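Local structure of ORF59 (Human herpesvirus 8, 3HSL) at residues 51-56 with 98-103. The protein serves as the accessory subunit of the viral DNA polymerase, raising its processivity during lytic DNA replication. Sequence-based numbering, arbitrary orientation.
Sequences LSVLSS and THTREL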
ATOM      1  N   LEU A  51     -14.539 -19.297   2.452  1.00 16.78           N
ATOM      2  CA  LEU A  51     -13.437 -18.414   2.217  1.00 16.59           C
ATOM      3  C   LEU A  51     -13.158 -17.775   3.564  1.00 17.50           C
ATOM      4  O   LEU A  51     -14.052 -17.174   4.190  1.00 17.30           O
ATOM      5  CB  LEU A  51     -13.793 -17.355   1.180  1.00 15.45           C
ATOM      6  CG  LEU A  51     -12.715 -16.289   0.961  1.00 14.98           C
ATOM      7  CD1 LEU A  51     -11.398 -16.842   0.394  1.00 13.58           C
ATOM      8  CD2 LEU A  51     -13.235 -15.133   0.102  1.00 15.57           C
ATOM      9  N   SER A  52     -11.924 -17.903   4.020  1.00 18.52           N
ATOM     10  CA  SER A  52     -11.565 -17.312   5.300  1.00 19.69           C
ATOM     11  C   SER A  52     -10.156 -16.803   5.356  1.00 20.50           C
ATOM     12  O   SER A  52      -9.298 -17.267   4.609  1.00 21.40           O
ATOM     13  CB  SER A  52     -11.929 -18.218   6.468  1.00 19.45           C
ATOM     14  OG  SER A  52     -11.600 -19.551   6.194  1.00 21.86           O
ATOM     15  N   VAL A  53      -9.935 -15.839   6.247  1.00 21.17           N
ATOM     16  CA  VAL A  53      -8.630 -15.217   6.441  1.00 21.37           C
ATOM     17  C   VAL A  53      -8.250 -15.326   7.897  1.00 21.27           C
ATOM     18  O   VAL A  53      -9.073 -15.050   8.781  1.00 22.50           O
ATOM     19  CB  VAL A  53      -8.673 -13.707   6.200  1.00 21.67           C
ATOM     20  CG1 VAL A  53      -7.244 -13.184   6.126  1.00 21.70           C
ATOM     21  CG2 VAL A  53      -9.409 -13.375   4.932  1.00 22.24           C
ATOM     22  N   LEU A  54      -7.017 -15.719   8.151  1.00 20.25           N
ATOM     23  CA  LEU A  54      -6.488 -15.834   9.508  1.00 20.34           C
ATOM     24  C   LEU A  54      -5.193 -14.995   9.654  1.00 20.61           C
ATOM     25  O   LEU A  54      -4.587 -14.606   8.666  1.00 21.01           O
ATOM     26  CB  LEU A  54      -6.248 -17.312   9.874  1.00 20.04           C
ATOM     27  CG  LEU A  54      -7.428 -18.283  10.166  1.00 21.56           C
ATOM     28  CD1 LEU A  54      -8.600 -18.285   9.147  1.00 20.68           C
ATOM     29  CD2 LEU A  54      -6.925 -19.726  10.418  1.00 19.48           C
ATOM     30  N   SER A  55      -4.772 -14.711  10.879  1.00 20.75           N
ATOM     31  CA  SER A  55      -3.541 -13.975  11.129  1.00 21.24           C
ATOM     32  C   SER A  55      -3.372 -13.862  12.623  1.00 21.59           C
ATOM     33  O   SER A  55      -4.350 -13.792  13.360  1.00 21.78           O
ATOM     34  CB  SER A  55      -3.551 -12.570  10.521  1.00 21.58           C
ATOM     35  OG  SER A  55      -4.476 -11.721  11.181  1.00 22.69           O
ATOM     36  N   SER A  56      -2.125 -13.843  13.070  1.00 22.00           N
ATOM     37  CA  SER A  56      -1.840 -13.707  14.483  1.00 22.50           C
ATOM     38  C   SER A  56      -2.243 -12.299  14.916  1.00 22.48           C
ATOM     39  O   SER A  56      -2.395 -11.408  14.081  1.00 22.79           O
ATOM     40  CB  SER A  56      -0.362 -13.948  14.740  1.00 22.38           C
ATOM     41  OG  SER A  56       0.362 -13.065  13.932  1.00 23.79           O
ATOM     42  N   THR A  98      -2.217  -8.487  -2.358  1.00 17.29           N
ATOM     43  CA  THR A  98      -2.883  -8.925  -1.156  1.00 16.02           C
ATOM     44  C   THR A  98      -4.225  -9.472  -1.612  1.00 16.18           C
ATOM     45  O   THR A  98      -5.141  -8.724  -1.984  1.00 15.36           O
ATOM     46  CB  THR A  98      -2.983  -7.772  -0.155  1.00 15.43           C
ATOM     47  OG1 THR A  98      -1.658  -7.350   0.184  1.00 15.09           O
ATOM     48  CG2 THR A  98      -3.693  -8.185   1.091  1.00 13.43           C
ATOM     49  N   HIS A  99      -4.340 -10.793  -1.585  1.00 16.84           N
ATOM     50  CA  HIS A  99      -5.569 -11.408  -2.038  1.00 17.69           C
ATOM     51  C   HIS A  99      -6.840 -10.692  -1.568  1.00 18.84           C
ATOM     52  O   HIS A  99      -7.598 -10.166  -2.405  1.00 19.77           O
ATOM     53  CB  HIS A  99      -5.592 -12.894  -1.712  1.00 17.42           C
ATOM     54  CG  HIS A  99      -4.596 -13.694  -2.490  1.00 16.85           C
ATOM     55  ND1 HIS A  99      -3.260 -13.758  -2.147  1.00 17.01           N
ATOM     56  CD2 HIS A  99      -4.741 -14.465  -3.594  1.00 14.56           C
ATOM     57  CE1 HIS A  99      -2.626 -14.539  -3.008  1.00 16.39           C
ATOM     58  NE2 HIS A  99      -3.501 -14.976  -3.894  1.00 15.10           N
ATOM     59  N   THR A 100      -7.071 -10.659  -0.253  1.00 18.46           N
ATOM     60  CA  THR A 100      -8.271 -10.035   0.284  1.00 18.26           C
ATOM     61  C   THR A 100      -8.414  -8.564  -0.097  1.00 18.90           C
ATOM     62  O   THR A 100      -9.538  -8.061  -0.238  1.00 18.86           O
ATOM     63  CB  THR A 100      -8.365 -10.167   1.825  1.00 18.43           C
ATOM     64  OG1 THR A 100      -7.273  -9.469   2.451  1.00 17.15           O
ATOM     65  CG2 THR A 100      -8.398 -11.658   2.271  1.00 17.40           C
ATOM     66  N   ARG A 101      -7.294  -7.867  -0.269  1.00 19.19           N
ATOM     67  CA  ARG A 101      -7.380  -6.451  -0.610  1.00 19.82           C
ATOM     68  C   ARG A 101      -8.061  -6.307  -1.962  1.00 20.52           C
ATOM     69  O   ARG A 101      -8.930  -5.457  -2.141  1.00 20.82           O
ATOM     70  CB  ARG A 101      -6.015  -5.820  -0.739  1.00 19.76           C
ATOM     71  CG  ARG A 101      -6.095  -4.330  -0.782  1.00 20.15           C
ATOM     72  CD  ARG A 101      -5.055  -3.767  -1.685  1.00 19.58           C
ATOM     73  NE  ARG A 101      -5.069  -2.315  -1.636  1.00 20.03           N
ATOM     74  CZ  ARG A 101      -4.823  -1.539  -2.691  1.00 19.89           C
ATOM     75  NH1 ARG A 101      -4.562  -2.091  -3.864  1.00 19.44           N
ATOM     76  NH2 ARG A 101      -4.850  -0.214  -2.580  1.00 19.16           N
ATOM     77  N   GLU A 102      -7.646  -7.154  -2.902  1.00 21.03           N
ATOM     78  CA  GLU A 102      -8.165  -7.168  -4.263  1.00 21.25           C
ATOM     79  C   GLU A 102      -9.494  -7.904  -4.361  1.00 21.58           C
ATOM     80  O   GLU A 102     -10.324  -7.555  -5.196  1.00 22.04           O
ATOM     81  CB  GLU A 102      -7.159  -7.824  -5.207  1.00 21.26           C
ATOM     82  CG  GLU A 102      -5.755  -7.230  -5.127  1.00 21.81           C
ATOM     83  CD  GLU A 102      -5.733  -5.752  -5.437  1.00 24.18           C
ATOM     84  OE1 GLU A 102      -6.408  -5.341  -6.418  1.00 25.52           O
ATOM     85  OE2 GLU A 102      -5.041  -5.000  -4.701  1.00 24.13           O
ATOM     86  N   LEU A 103      -9.716  -8.917  -3.526  1.00 21.32           N
ATOM     87  CA  LEU A 103     -11.001  -9.620  -3.596  1.00 21.53           C
ATOM     88  C   LEU A 103     -12.121  -8.691  -3.151  1.00 21.53           C
ATOM     89  O   LEU A 103     -13.231  -8.792  -3.645  1.00 21.97           O
ATOM     90  CB  LEU A 103     -11.009 -10.920  -2.784  1.00 21.45           C
ATOM     91  CG  LEU A 103     -10.076 -12.049  -3.241  1.00 21.90           C
ATOM     92  CD1 LEU A 103     -10.082 -13.200  -2.245  1.00 21.62           C
ATOM     93  CD2 LEU A 103     -10.418 -12.548  -4.635  1.00 21.81           C
TER
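Thr100, on the first turn of helix 99-103, meets Val53 in strand 49-56, and the two β-branched side chains reach toward each other methyl to methyl. From CB, Thr100 divides into two branches. Its methyl CG2 points at the strand and comes to 3.3 Å from Val53 CG2. Its hydroxyl OG1 is set between the backbone N and the carbonyl carbon (chi1 63°) and takes a weak hydrogen bond from Asn90 ND2. Carbon thus faces the strand, while oxygen turns to Asn90, just beyond strand 83-89. Val53 answers with a single branch: CG2 lies anti to its carbonyl carbon and makes the touch. One helical turn on, Leu103 presents CD1 to Leu51 CD2 at 4.4 Å, a further apolar contact. Leu51 and Val53, two residues apart, project from one face of the strand, and Thr100 and Leu103, three apart, from one side of the helix. The nearest CA atoms, those of Val53 and Thr100, are 8.1 Å apart, and the four buried side chains bridge this gap. The arrangement is that of a short helix laid by apolar groups on one face of a β-sheet, within the fold of the herpesvirus polymerase accessory factors. Strand 49-56 is paired on its two edges with strands 39-43 and 61-67, and the short helix packs on its face. Helix 18-35 adjoins both partners, through Thr35 at Val53 and Leu21 at Leu103, while strand 130-137 of the five-stranded antiparallel sheet supplies Thr133 and Ile135 against Leu103, so that the helix joins the two sheets.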